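Local coordinates for cupin 2, conserved barrel domain protein (Novosphingobium aromaticivorans DSM 12444, PDB 3ES1) that is of unknown function but has a cupin-like barrel fold and pairs with a second copy in the crystal, at the interface of chains A and B. Sequence-based numbering; all coordinates share one arbitrary frame. Chains: chain A/B, Cupin 2, conserved barrel domain protein.

Contact 1 and contact 2 are neighbouring patches of one two-fold symmetric interface, with the centres of their C-alpha atoms about 8 Å apart. They share A:Arg131 and B:His21. In contact 1 the ends of B strands 14-21 and 27-35 meet A:Leu114, the start of the 3-10 helix 115-117 and the loop at 131-134; in contact 2 the B loop at residues 60-61 meets A:Tyr157 and its neighbours. B:His21 joins the two, since side chains from both patches pack on its ring. Each patch recurs with the chains exchanged, which is consistent with a dimer, although the structure alone does not prove that it forms in the cell.

Contact 1: the interface of chains A and B. Residues chain A 114-115, 131-134; chain B 19-21, 27-28.
A:Thr133 (chi1 41°) and B:Thr19 (chi1 78°) both turn their hydroxyl between backbone N and carbonyl carbon, and the two side chains meet hydroxyl to hydroxyl, with A:Thr133 OG1 2.6 Å from B:Thr19 OG1. The direction of this hydrogen bond is not decided. B:Thr19 OG1 also accepts from A:Arg131 N at 2.9 Å, so two groups of chain A grip one hydroxyl. A bend at chi3 (56°) curls A:Arg131 back over the same residue, where NH1 donates to B:Thr19 O at 3.0 Å, in the guanidinium plane and on a carbonyl lone pair.

The methyl CG2 of A:Thr133 lies over one face of the B:His21 imidazole, 3.8 Å from the ring centroid and displaced toward the rim. Water 1 links B:His21 NE2 to A:Asn134 N, while water 2 links its ND1 to A:Arg131 O, so each ring nitrogen reaches the chain A backbone through a water.

At the other end, A:Asp115 OD2 takes B:Ala27 N on its anti side in a nearly straight 2.8 Å bond. A:Asn134 ND2 meets the syn side of A:Asp115 OD1 at 3.0 Å, a bond within chain A that is likely to limit rotation of the carboxylate; both donors sit somewhat out of its plane. A:Asp115 N returns a bond to B:Ala27 O at 3.2 Å.

In the fold, the end of B strand 14-21 and the start of 27-35 lie against the turn after A strand 110-113, which opens the 3-10 helix 115-117, and the loop after strand 127-130.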
loop_
_atom_site.group_PDB
_atom_site.type_symbol
_atom_site.label_atom_id
_atom_site.label_comp_id
_atom_site.label_asym_id
_atom_site.label_seq_id
_atom_site.Cartn_x
_atom_site.Cartn_y
_atom_site.Cartn_z
ATOM N N LEU A 114 13.335 10.035 -12.507
ATOM C CA LEU A 114 12.234 10.835 -13.047
ATOM C C LEU A 114 12.672 11.489 -14.348
ATOM O O LEU A 114 13.392 10.877 -15.108
ATOM C CB LEU A 114 11.765 11.862 -12.037
ATOM C CG LEU A 114 11.371 11.296 -10.658
ATOM C CD1 LEU A 114 10.872 12.396 -9.766
ATOM C CD2 LEU A 114 10.301 10.253 -10.731
ATOM N N ASP A 115 12.259 12.732 -14.594
ATOM C CA ASP A 115 12.575 13.389 -15.884
ATOM C C ASP A 115 14.010 13.906 -15.864
ATOM O O ASP A 115 14.579 14.274 -14.833
ATOM C CB ASP A 115 11.576 14.540 -16.272
ATOM C CG ASP A 115 10.285 14.039 -16.961
ATOM O OD1 ASP A 115 10.325 13.031 -17.700
ATOM O OD2 ASP A 115 9.188 14.672 -16.821
ATOM N N ARG A 131 3.194 10.776 -7.772
ATOM C CA ARG A 131 2.049 11.662 -8.075
ATOM C C ARG A 131 1.859 11.890 -9.593
ATOM O O ARG A 131 1.785 13.018 -10.072
ATOM C CB ARG A 131 2.162 12.963 -7.266
ATOM C CG ARG A 131 2.031 12.716 -5.741
ATOM C CD ARG A 131 2.217 13.953 -4.918
ATOM N NE ARG A 131 1.274 14.989 -5.350
ATOM C CZ ARG A 131 1.600 16.042 -6.074
ATOM N NH1 ARG A 131 2.841 16.214 -6.483
ATOM N NH2 ARG A 131 0.661 16.906 -6.426
ATOM N N GLY A 132 1.727 10.766 -10.287
ATOM C CA GLY A 132 1.367 10.699 -11.738
ATOM C C GLY A 132 2.514 11.131 -12.626
ATOM O O GLY A 132 2.367 11.613 -13.746
ATOM N N THR A 133 3.690 10.919 -12.084
ATOM C CA THR A 133 4.950 11.286 -12.745
ATOM C C THR A 133 5.594 10.230 -13.628
ATOM O O THR A 133 5.670 9.028 -13.291
ATOM C CB THR A 133 5.951 11.728 -11.676
ATOM O OG1 THR A 133 5.851 10.867 -10.548
ATOM C CG2 THR A 133 5.639 13.191 -11.191
ATOM N N ASN A 134 6.108 10.715 -14.749
ATOM C CA ASN A 134 7.047 9.936 -15.571
ATOM C C ASN A 134 8.229 9.442 -14.726
ATOM O O ASN A 134 8.855 10.215 -13.984
ATOM C CB ASN A 134 7.539 10.770 -16.765
ATOM C CG ASN A 134 8.078 9.921 -17.861
ATOM O OD1 ASN A 134 7.582 8.797 -18.119
ATOM N ND2 ASN A 134 9.110 10.440 -18.545
ATOM N N THR B 19 6.995 12.673 -5.245
ATOM C CA THR B 19 7.239 13.218 -6.568
ATOM C C THR B 19 6.175 14.238 -6.942
ATOM O O THR B 19 5.177 14.376 -6.276
ATOM C CB THR B 19 7.262 12.126 -7.681
ATOM O OG1 THR B 19 5.927 11.702 -8.040
ATOM C CG2 THR B 19 8.027 10.931 -7.261
ATOM N N GLY B 20 6.477 14.996 -7.977
ATOM C CA GLY B 20 5.544 16.010 -8.482
ATOM C C GLY B 20 6.014 16.554 -9.813
ATOM O O GLY B 20 6.992 16.069 -10.374
ATOM N N HIS B 21 5.320 17.586 -10.281
ATOM C CA HIS B 21 5.650 18.269 -11.546
ATOM C C HIS B 21 6.025 19.699 -11.276
ATOM O O HIS B 21 5.478 20.331 -10.361
ATOM C CB HIS B 21 4.440 18.248 -12.485
ATOM C CG HIS B 21 4.126 16.900 -13.031
ATOM N ND1 HIS B 21 3.234 16.049 -12.422
ATOM C CD2 HIS B 21 4.622 16.230 -14.101
ATOM C CE1 HIS B 21 3.194 14.908 -13.096
ATOM N NE2 HIS B 21 4.020 14.994 -14.122
ATOM N N ALA B 27 8.709 15.982 -14.421
ATOM C CA ALA B 27 8.669 15.130 -13.212
ATOM C C ALA B 27 9.957 15.318 -12.412
ATOM O O ALA B 27 11.075 15.129 -12.896
ATOM C CB ALA B 27 8.415 13.656 -13.553
ATOM N N VAL B 28 9.741 15.776 -11.190
ATOM C CA VAL B 28 10.787 16.125 -10.253
ATOM C C VAL B 28 10.485 15.565 -8.874
ATOM O O VAL B 28 9.377 15.087 -8.619
ATOM C CB VAL B 28 10.913 17.672 -10.118
ATOM C CG1 VAL B 28 11.093 18.311 -11.458
ATOM C CG2 VAL B 28 9.684 18.284 -9.439
HETATM O O HOH W 1 5.461 13.252 -15.808
HETATM O O HOH W 2 1.758 15.697 -9.905
HETATM O O HOH W 3 13.524 16.259 -13.257
#

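Contact 2: the interface of chains A and B. Residues chain A 131, 156-158; chain B 21, 60-61.
A:Tyr157, with an extended backbone (psi 135°) leading into the short strand 158-159, faces B:Asn60 and B:Asn61, whose backbones are both turned with psi near zero. Its CG stands anti to the backbone N (chi1 175°), which carries the phenol alongside two flat groups of chain B. On one face the B:His21 imidazole stacks, with ring centroids 3.8 Å apart, planes inclined by 19° and ND1 over the centre of the phenol ring. On the opposite side the B:Asn61 amide, nearly parallel to the ring, overlaps only its CD1-CE1 edge, where CE1 is 3.8 Å from B:Asn61 CG. An alanine in place of A:Tyr157 would probably open a gap between B:His21 and B:Asn61, leaving the imidazole without its stacking partner and freer to turn.

The same amide faces the backbone of A:Leu158. As modelled, B:Asn61 ND2 lies 2.9 Å from A:Leu158 N, donor against donor, and B:Asn61 OD1 lies 2.9 Å from A:Leu158 O, acceptor against acceptor. The modelled amide orientation is therefore doubtful; turned over, it would probably make two hydrogen bonds.

B:Asn60 lays its amide against the backbone of A:Arg131, with OD1 3.3 Å from CA, while B:Asn60 O shares the water that joins B:His21 to A:Arg131. A further water, water 4, lies 2.7 Å from B:Asn60 OD1 and 3.1 Å from A:Arg131 NE.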
loop_
_atom_site.group_PDB
_atom_site.type_symbol
_atom_site.label_atom_id
_atom_site.label_comp_id
_atom_site.label_asym_id
_atom_site.label_seq_id
_atom_site.Cartn_x
_atom_site.Cartn_y
_atom_site.Cartn_z
ATOM N N ARG A 131 3.194 10.776 -7.772
ATOM C CA ARG A 131 2.049 11.662 -8.075
ATOM C C ARG A 131 1.859 11.890 -9.593
ATOM O O ARG A 131 1.785 13.018 -10.072
ATOM C CB ARG A 131 2.162 12.963 -7.266
ATOM C CG ARG A 131 2.031 12.716 -5.741
ATOM C CD ARG A 131 2.217 13.953 -4.918
ATOM N NE ARG A 131 1.274 14.989 -5.350
ATOM C CZ ARG A 131 1.600 16.042 -6.074
ATOM N NH1 ARG A 131 2.841 16.214 -6.483
ATOM N NH2 ARG A 131 0.661 16.906 -6.426
ATOM N N ALA A 156 -5.608 12.300 -15.565
ATOM C CA ALA A 156 -4.399 12.803 -16.159
ATOM C C ALA A 156 -4.029 14.089 -15.496
ATOM O O ALA A 156 -4.879 14.920 -15.149
ATOM C CB ALA A 156 -4.567 12.997 -17.700
ATOM N N TYR A 157 -2.725 14.214 -15.332
ATOM C CA TYR A 157 -2.113 15.391 -14.787
ATOM C C TYR A 157 -2.300 16.499 -15.812
ATOM O O TYR A 157 -2.078 16.311 -17.025
ATOM C CB TYR A 157 -0.615 15.183 -14.465
ATOM C CG TYR A 157 0.020 16.473 -14.005
ATOM C CD1 TYR A 157 -0.180 16.927 -12.702
ATOM C CD2 TYR A 157 0.735 17.286 -14.886
ATOM C CE1 TYR A 157 0.368 18.121 -12.272
ATOM C CE2 TYR A 157 1.268 18.507 -14.464
ATOM C CZ TYR A 157 1.092 18.896 -13.150
ATOM O OH TYR A 157 1.571 20.119 -12.722
ATOM N N LEU A 158 -2.701 17.645 -15.289
ATOM C CA LEU A 158 -2.910 18.872 -16.083
ATOM C C LEU A 158 -1.762 19.883 -15.919
ATOM O O LEU A 158 -1.508 20.445 -14.846
ATOM C CB LEU A 158 -4.261 19.527 -15.752
ATOM C CG LEU A 158 -5.539 18.759 -16.123
ATOM C CD1 LEU A 158 -6.825 19.528 -15.735
ATOM C CD2 LEU A 158 -5.531 18.398 -17.579
ATOM N N HIS B 21 5.320 17.586 -10.281
ATOM C CA HIS B 21 5.650 18.269 -11.546
ATOM C C HIS B 21 6.025 19.699 -11.276
ATOM O O HIS B 21 5.478 20.331 -10.361
ATOM C CB HIS B 21 4.440 18.248 -12.485
ATOM C CG HIS B 21 4.126 16.900 -13.031
ATOM N ND1 HIS B 21 3.234 16.049 -12.422
ATOM C CD2 HIS B 21 4.622 16.230 -14.101
ATOM C CE1 HIS B 21 3.194 14.908 -13.096
ATOM N NE2 HIS B 21 4.020 14.994 -14.122
ATOM N N ASN B 60 -3.732 14.507 -8.892
ATOM C CA ASN B 60 -2.319 14.831 -8.958
ATOM C C ASN B 60 -2.077 16.290 -9.299
ATOM O O ASN B 60 -0.929 16.702 -9.531
ATOM C CB ASN B 60 -1.549 13.886 -9.885
ATOM C CG ASN B 60 -1.398 12.542 -9.274
ATOM O OD1 ASN B 60 -1.113 12.422 -8.069
ATOM N ND2 ASN B 60 -1.612 11.521 -10.051
ATOM N N ASN B 61 -3.146 17.073 -9.312
ATOM C CA ASN B 61 -3.006 18.563 -9.342
ATOM C C ASN B 61 -3.180 19.229 -7.981
ATOM O O ASN B 61 -3.009 20.454 -7.811
ATOM C CB ASN B 61 -3.923 19.207 -10.404
ATOM C CG ASN B 61 -3.267 19.222 -11.774
ATOM O OD1 ASN B 61 -2.555 20.166 -12.128
ATOM N ND2 ASN B 61 -3.426 18.140 -12.504
HETATM O O HOH W 4 -1.554 13.957 -5.837
HETATM O O HOH W 5 1.758 15.697 -9.905
HETATM O O HOH W 6 -5.348 16.185 -12.842
#